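Local structure of trichothecene 15-O-acetyltransferase TRI3 (Fusarium sporotrichioides, 3FOT) at residues Thr57-Ala63 with Asn458-Ser464; Met268-Gly273 with Asp495-Thr499; Phe87-Glu91 with Lys227-Pro231. The protein transfers an acetyl group to the 15-hydroxyl of trichothecene intermediates during biosynthesis of mycotoxins such as T-2 toxin. One frame throughout, in Å; residues are numbered along the deposited sequence.

Interaction 1 (Thr57-Ala63 with Asn458-Ser464); sequences TSLRNIA and NVLSVES
Leu-59 and Val-462 form a non-hydrogen-bonded antiparallel pair whose side chains lie alongside each other and point the same way, with Leu-59 CD2 3.6 Å from Val-462 CG2. The other branch of the same leucine, CD1, meets Leu-460 CD1 at 4.1 Å, and there the two leucines cross at about a right angle. This buried face is closed further by Ile-180, Ile-450 and Phe-202, the last reaching over from helix 191-205, so apolar carbon is packed from several directions. Between the strands, Arg-60 and Ser-461 exchange a reciprocal pair of backbone bonds, both 2.9 Å from N to O. The register then slips: Ser-58 O accepts from Glu-463 N at 2.9 Å and only weakly from Ser-464 N, the signature of a classic beta bulge. Strands 53-61 and 457-469 are the neighbours joined here, within a six-stranded mixed sheet of this BAHD-superfamily acyltransferase. The bulge turns Glu-463 toward the partner strand, and its carboxylate reaches Arg-60 on the more open face. With CG anti to the backbone N (chi1 -175°) and a bend at chi3, Arg-60 offers its NE side: NE binds Glu-463 OE2 and NH2 binds OE1, each at 2.8 Å. The grip is side-on but not coplanar, since guanidinium and carboxylate planes are 61° apart and OE2 is met from above the carboxylate plane. NH1 of Arg-60 is engaged separately by the carbonyl of Asp-175. A water donates to both Glu-463 OE1 and Ser-58 OG, the latter also bonded to Glu-179. Farther along, Ile-62 lays CD1 against Asn-458 CB at 3.4 Å. Ile-62 N still donates to Val-459 O, and Asn-61 OD1 accepts from Ala-63 N in an Asx turn where the strand gives way to loop.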
# COMPACT_ATOMS: atom_id res chain seq x y z
N THR A 57 -13.19 -2.25 0.96
CA THR A 57 -13.66 -3.05 2.10
C THR A 57 -15.11 -3.45 1.80
O THR A 57 -15.90 -2.63 1.36
CB THR A 57 -13.50 -2.34 3.47
OG1 THR A 57 -14.30 -1.15 3.53
CG2 THR A 57 -12.02 -1.98 3.78
N SER A 58 -15.45 -4.71 2.00
CA SER A 58 -16.83 -5.13 1.88
C SER A 58 -17.32 -5.42 3.28
O SER A 58 -16.71 -6.22 3.98
CB SER A 58 -16.94 -6.40 1.04
OG SER A 58 -18.27 -6.64 0.69
N LEU A 59 -18.41 -4.79 3.67
CA LEU A 59 -18.93 -4.91 5.02
C LEU A 59 -20.32 -5.53 4.94
O LEU A 59 -21.00 -5.46 3.90
CB LEU A 59 -19.02 -3.54 5.69
CG LEU A 59 -17.83 -2.56 5.66
CD1 LEU A 59 -18.22 -1.29 6.41
CD2 LEU A 59 -16.58 -3.14 6.26
N ARG A 60 -20.73 -6.16 6.03
CA ARG A 60 -22.09 -6.70 6.10
C ARG A 60 -22.80 -6.10 7.32
O ARG A 60 -22.22 -6.02 8.40
CB ARG A 60 -22.05 -8.22 6.21
CG ARG A 60 -23.43 -8.85 6.18
CD ARG A 60 -23.41 -10.38 5.96
NE ARG A 60 -22.55 -10.81 4.85
CZ ARG A 60 -22.90 -10.86 3.56
NH1 ARG A 60 -24.11 -10.50 3.16
NH2 ARG A 60 -22.03 -11.29 2.66
N ASN A 61 -24.05 -5.72 7.14
CA ASN A 61 -24.86 -5.23 8.22
C ASN A 61 -25.23 -6.38 9.16
O ASN A 61 -26.05 -7.24 8.82
CB ASN A 61 -26.13 -4.55 7.69
CG ASN A 61 -27.04 -4.07 8.83
OD1 ASN A 61 -26.65 -4.13 10.00
ND2 ASN A 61 -28.21 -3.55 8.48
N ILE A 62 -24.57 -6.43 10.32
CA ILE A 62 -24.88 -7.47 11.31
C ILE A 62 -25.45 -6.87 12.59
O ILE A 62 -25.49 -7.51 13.64
CB ILE A 62 -23.67 -8.37 11.63
CG1 ILE A 62 -22.47 -7.54 12.14
CG2 ILE A 62 -23.31 -9.21 10.42
CD1 ILE A 62 -21.47 -8.38 12.96
N ALA A 63 -25.90 -5.63 12.47
CA ALA A 63 -26.36 -4.88 13.61
C ALA A 63 -27.64 -5.45 14.24
O ALA A 63 -28.39 -6.20 13.57
CB ALA A 63 -26.58 -3.43 13.20
N ASN A 458 -21.82 -5.41 17.84
CA ASN A 458 -21.33 -5.40 16.47
C ASN A 458 -22.39 -4.77 15.60
O ASN A 458 -23.59 -5.03 15.79
CB ASN A 458 -21.06 -6.82 15.97
CG ASN A 458 -19.82 -7.43 16.57
OD1 ASN A 458 -18.90 -6.73 16.98
ND2 ASN A 458 -19.79 -8.76 16.62
N VAL A 459 -21.94 -3.95 14.65
CA VAL A 459 -22.82 -3.26 13.75
C VAL A 459 -22.50 -3.64 12.30
O VAL A 459 -23.39 -4.05 11.56
CB VAL A 459 -22.72 -1.74 13.96
CG1 VAL A 459 -23.51 -1.01 12.91
CG2 VAL A 459 -23.26 -1.35 15.40
N LEU A 460 -21.23 -3.53 11.91
CA LEU A 460 -20.83 -3.93 10.55
C LEU A 460 -19.67 -4.90 10.63
O LEU A 460 -18.71 -4.66 11.33
CB LEU A 460 -20.46 -2.70 9.70
CG LEU A 460 -21.67 -1.82 9.34
CD1 LEU A 460 -21.19 -0.38 9.04
CD2 LEU A 460 -22.40 -2.36 8.16
N SER A 461 -19.80 -6.02 9.92
CA SER A 461 -18.72 -7.01 9.88
C SER A 461 -17.81 -6.66 8.72
O SER A 461 -18.31 -6.39 7.60
CB SER A 461 -19.29 -8.40 9.63
OG SER A 461 -18.21 -9.34 9.69
N VAL A 462 -16.50 -6.60 8.96
CA VAL A 462 -15.57 -6.31 7.86
C VAL A 462 -15.21 -7.65 7.23
O VAL A 462 -14.39 -8.40 7.79
CB VAL A 462 -14.30 -5.54 8.32
CG1 VAL A 462 -13.43 -5.17 7.12
CG2 VAL A 462 -14.68 -4.26 9.11
N GLU A 463 -15.82 -7.94 6.08
CA GLU A 463 -15.74 -9.30 5.49
C GLU A 463 -14.51 -9.50 4.64
O GLU A 463 -13.86 -10.55 4.71
CB GLU A 463 -16.98 -9.62 4.67
CG GLU A 463 -18.23 -9.59 5.52
CD GLU A 463 -19.31 -10.50 5.01
OE1 GLU A 463 -19.52 -10.57 3.78
OE2 GLU A 463 -19.96 -11.14 5.86
N SER A 464 -14.19 -8.49 3.82
CA SER A 464 -13.08 -8.63 2.88
C SER A 464 -12.37 -7.30 2.72
O SER A 464 -12.98 -6.22 2.83
CB SER A 464 -13.57 -9.16 1.52
OG SER A 464 -14.37 -8.19 0.88
O HOH W 1 -19.03 -9.55 1.29

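Interaction 2 (Met268-Gly273 with Asp495-Thr499); sequences MKFQPG and DANYT
The backbones of Gln-271 and Asn-497 come within 4.5 Å at their CA atoms and are joined by one nearly straight bond, Gln-271 N to Asn-497 O at 3.0 Å with 176° at the hydrogen, although neither segment is a regular strand here. The side chain of Asn-497 adds a second link. Its ND2 donates to Gln-271 O at 2.8 Å, within that carbonyl's plane, and to Gly-273 O at 3.1 Å, where it stands above the plane instead. Both acceptors lie close to the amide plane of Asn-497, which fixes the rotation of the group. Phe-270 runs beside this asparagine, pointing the same way, with ring and amide planes 75° apart. Its CB also packs 3.6 Å from Tyr-498 CZ. On the other side of the tyrosine, Met-268, with CG anti to the backbone N (chi1 180°), brings SD to 3.7 Å from Tyr-498 CE1 in an oblique Met-aromatic contact. The tyrosine OH is bonded to the carbonyl of Pro-474. Toward the more exposed end, Ala-496 CB touches Gly-273 C, and a water donates to both Pro-272 O and Ala-496 O. The arrangement is a loop-to-loop junction in which an asparagine amide bridges two carbonyls of the facing loop, joining the approach to strand 277-283 to the loop between strand 486-494 and helix 500-516, whose N-cap is Thr-499.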
# COMPACT_ATOMS: atom_id res chain seq x y z
N MET A 268 10.08 -10.98 -18.24
CA MET A 268 8.80 -11.20 -18.88
C MET A 268 8.52 -10.19 -20.00
O MET A 268 8.63 -8.99 -19.80
CB MET A 268 7.68 -11.12 -17.86
CG MET A 268 6.32 -11.32 -18.46
SD MET A 268 5.09 -11.44 -17.17
CE MET A 268 5.50 -13.06 -16.46
N LYS A 269 8.16 -10.70 -21.16
CA LYS A 269 7.82 -9.81 -22.27
C LYS A 269 6.53 -9.04 -21.99
O LYS A 269 5.59 -9.58 -21.39
CB LYS A 269 7.68 -10.60 -23.56
CG LYS A 269 9.01 -11.09 -24.09
CD LYS A 269 8.85 -11.89 -25.38
CE LYS A 269 10.16 -12.60 -25.74
NZ LYS A 269 11.32 -11.67 -25.68
N PHE A 270 6.49 -7.78 -22.43
CA PHE A 270 5.28 -6.96 -22.35
C PHE A 270 5.13 -6.16 -23.63
O PHE A 270 6.08 -6.00 -24.40
CB PHE A 270 5.27 -6.05 -21.12
CG PHE A 270 6.29 -4.94 -21.16
CD1 PHE A 270 5.98 -3.73 -21.78
CD2 PHE A 270 7.52 -5.09 -20.53
CE1 PHE A 270 6.93 -2.69 -21.82
CE2 PHE A 270 8.47 -4.08 -20.56
CZ PHE A 270 8.18 -2.87 -21.21
N GLN A 271 3.92 -5.67 -23.86
CA GLN A 271 3.66 -4.87 -25.05
C GLN A 271 3.75 -3.41 -24.63
O GLN A 271 3.19 -3.04 -23.62
CB GLN A 271 2.29 -5.21 -25.65
CG GLN A 271 2.18 -6.72 -25.87
CD GLN A 271 0.97 -7.13 -26.64
OE1 GLN A 271 -0.01 -7.63 -26.07
NE2 GLN A 271 1.02 -6.95 -27.96
N PRO A 272 4.50 -2.59 -25.39
CA PRO A 272 4.71 -1.21 -24.97
C PRO A 272 3.44 -0.36 -25.01
O PRO A 272 2.51 -0.66 -25.76
CB PRO A 272 5.69 -0.67 -26.02
CG PRO A 272 5.48 -1.51 -27.20
CD PRO A 272 5.16 -2.88 -26.68
N GLY A 273 3.44 0.70 -24.23
CA GLY A 273 2.34 1.65 -24.20
C GLY A 273 1.88 1.98 -22.80
O GLY A 273 2.48 1.53 -21.82
N ASP A 495 -3.13 -2.28 -18.50
CA ASP A 495 -3.72 -3.07 -19.59
C ASP A 495 -3.24 -2.74 -21.00
O ASP A 495 -3.68 -3.40 -21.96
CB ASP A 495 -5.25 -3.17 -19.51
CG ASP A 495 -5.96 -1.88 -19.87
OD1 ASP A 495 -5.32 -0.90 -20.29
OD2 ASP A 495 -7.21 -1.84 -19.75
N ALA A 496 -2.36 -1.76 -21.12
CA ALA A 496 -1.61 -1.56 -22.36
C ALA A 496 -0.55 -2.64 -22.54
O ALA A 496 -0.17 -2.97 -23.67
CB ALA A 496 -0.96 -0.21 -22.36
N ASN A 497 -0.07 -3.18 -21.41
CA ASN A 497 1.15 -3.99 -21.41
C ASN A 497 0.92 -5.50 -21.39
O ASN A 497 1.78 -6.28 -21.84
CB ASN A 497 2.06 -3.58 -20.25
CG ASN A 497 2.33 -2.08 -20.21
OD1 ASN A 497 2.22 -1.46 -19.16
ND2 ASN A 497 2.66 -1.49 -21.38
N TYR A 498 -0.23 -5.90 -20.85
CA TYR A 498 -0.61 -7.30 -20.76
C TYR A 498 -2.10 -7.48 -21.03
O TYR A 498 -2.89 -6.57 -20.83
CB TYR A 498 -0.34 -7.85 -19.35
CG TYR A 498 1.08 -7.69 -18.92
CD1 TYR A 498 2.03 -8.69 -19.18
CD2 TYR A 498 1.49 -6.53 -18.26
CE1 TYR A 498 3.35 -8.54 -18.78
CE2 TYR A 498 2.81 -6.37 -17.86
CZ TYR A 498 3.73 -7.37 -18.12
OH TYR A 498 5.04 -7.21 -17.73
N THR A 499 -2.46 -8.67 -21.46
CA THR A 499 -3.87 -9.04 -21.50
C THR A 499 -4.28 -9.58 -20.13
O THR A 499 -3.43 -10.05 -19.36
CB THR A 499 -4.17 -10.12 -22.57
OG1 THR A 499 -3.53 -11.35 -22.21
CG2 THR A 499 -3.66 -9.66 -23.95
O HOH W 2 0.09 -1.59 -25.82

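Interaction 3 (Phe87-Glu91 with Lys227-Pro231)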
# COMPACT_ATOMS: atom_id res chain seq x y z
N PHE A 87 -7.82 15.08 13.56
CA PHE A 87 -7.16 15.50 14.80
C PHE A 87 -6.06 14.55 15.25
O PHE A 87 -4.96 14.98 15.57
CB PHE A 87 -8.16 15.74 15.93
CG PHE A 87 -7.57 16.50 17.06
CD1 PHE A 87 -7.56 17.90 17.02
CD2 PHE A 87 -6.96 15.84 18.13
CE1 PHE A 87 -6.97 18.63 18.07
CE2 PHE A 87 -6.36 16.57 19.18
CZ PHE A 87 -6.38 17.96 19.13
N GLU A 88 -6.34 13.24 15.23
CA GLU A 88 -5.35 12.24 15.60
C GLU A 88 -4.19 12.15 14.61
O GLU A 88 -3.02 12.01 15.01
CB GLU A 88 -6.01 10.87 15.68
CG GLU A 88 -7.04 10.71 16.80
CD GLU A 88 -7.40 9.25 17.04
OE1 GLU A 88 -6.85 8.36 16.35
OE2 GLU A 88 -8.20 8.97 17.95
N HIS A 89 -4.53 12.18 13.32
CA HIS A 89 -3.58 11.90 12.23
C HIS A 89 -3.84 12.81 11.03
O HIS A 89 -4.51 12.45 10.07
CB HIS A 89 -3.62 10.41 11.86
CG HIS A 89 -3.30 9.53 13.03
ND1 HIS A 89 -2.09 9.58 13.68
CD2 HIS A 89 -4.06 8.65 13.72
CE1 HIS A 89 -2.10 8.74 14.70
NE2 HIS A 89 -3.28 8.17 14.75
N PRO A 90 -3.32 14.04 11.11
CA PRO A 90 -3.62 15.04 10.07
C PRO A 90 -3.05 14.79 8.68
O PRO A 90 -3.31 15.60 7.78
CB PRO A 90 -3.08 16.37 10.65
CG PRO A 90 -2.48 16.03 12.00
CD PRO A 90 -2.48 14.55 12.22
N GLU A 91 -2.34 13.69 8.47
CA GLU A 91 -1.93 13.30 7.14
C GLU A 91 -3.12 13.24 6.19
O GLU A 91 -2.96 13.47 5.00
CB GLU A 91 -1.27 11.92 7.18
CG GLU A 91 0.17 11.96 7.69
CD GLU A 91 0.32 12.04 9.19
OE1 GLU A 91 -0.68 11.90 9.95
OE2 GLU A 91 1.47 12.20 9.60
N LYS A 227 0.89 19.16 16.09
CA LYS A 227 1.88 18.32 16.76
C LYS A 227 1.63 16.81 16.57
O LYS A 227 2.48 16.00 16.95
CB LYS A 227 1.92 18.64 18.26
CG LYS A 227 0.61 18.37 18.99
CD LYS A 227 0.72 18.77 20.48
CE LYS A 227 -0.61 18.58 21.19
NZ LYS A 227 -1.57 19.68 20.86
N ASN A 228 0.47 16.47 16.00
CA ASN A 228 0.11 15.05 15.76
C ASN A 228 0.53 14.53 14.39
O ASN A 228 0.46 13.32 14.13
CB ASN A 228 -1.39 14.82 15.98
CG ASN A 228 -1.80 14.95 17.44
OD1 ASN A 228 -0.98 14.80 18.34
ND2 ASN A 228 -3.09 15.17 17.67
N LEU A 229 0.92 15.44 13.50
CA LEU A 229 1.59 15.04 12.26
C LEU A 229 2.77 14.11 12.57
O LEU A 229 3.49 14.30 13.56
CB LEU A 229 2.08 16.26 11.49
CG LEU A 229 1.08 17.15 10.76
CD1 LEU A 229 1.69 18.52 10.44
CD2 LEU A 229 0.55 16.49 9.48
N SER A 230 2.96 13.08 11.74
CA SER A 230 4.09 12.16 11.92
C SER A 230 5.35 13.02 11.82
O SER A 230 5.43 13.92 10.96
CB SER A 230 4.08 11.04 10.85
OG SER A 230 3.00 10.14 11.09
N PRO A 231 6.33 12.78 12.70
CA PRO A 231 7.54 13.58 12.60
C PRO A 231 8.35 13.25 11.35
O PRO A 231 8.07 12.22 10.70
CB PRO A 231 8.28 13.23 13.90
CG PRO A 231 7.82 11.86 14.25
CD PRO A 231 6.38 11.81 13.80
O HOH W 3 -0.11 11.22 12.46
O HOH W 4 3.65 13.51 8.61
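A bend at chi2 (80°) curls the carboxylate of Glu-91 toward Ser-230, while chi1 of -69° sets CG of Asn-228 beside its own backbone N and aims the amide at the end of helix 71-88. Glu-91 OE2 then accepts twice from one residue: Ser-230 N arrives on its syn lone pair at 2.8 Å, and Ser-230 OG comes from above the carboxylate plane at 3.0 Å. The hydroxyl oxygen has a further partner in the backbone N of Tyr-354. Asn-228 ND2 donates to Phe-87 O at 2.8 Å, a fairly straight bond of 163°, and thus occupies a carbonyl in the last turn of the helix. The contact therefore joins that C-terminal end, where His-89 leaves helical geometry, to the long loop connecting helices 191-205 and 246-264. Between the two polar attachments sits an apolar one: Pro-90 CB meets Leu-229 CD2 at 3.8 Å, and Tyr-108 of strand 105-109 touches both residues. A water donates to Glu-91 OE1 and to Asn-228 O, and is also hydrogen-bonded to His-89 ND1 at the edge of the imidazole, whose ring stacks with Tyr-354.

In the fold
Following the chain from the N terminus, the first segment to take part in a contact is on strand 53-61; helix 71-88 then leads to residues 87-91. Interaction 3 closes first, at 227-231, wholly within the span of interaction 1, and joins that helix's end to the loop after helix 191-205. Interaction 2 opens at 268-273. Interaction 1 closes next, at 458-464, pairing strands 53-61 and 457-469 inside the mixed sheet. Interaction 2 closes last, so these two cross; it joins the loops before strand 277-283 and helix 500-516. Interactions 1 and 3 have nearest atoms about 17 Å apart; the centres of 2 and 3, on opposite sides of the chain's centre, are about 40 Å apart.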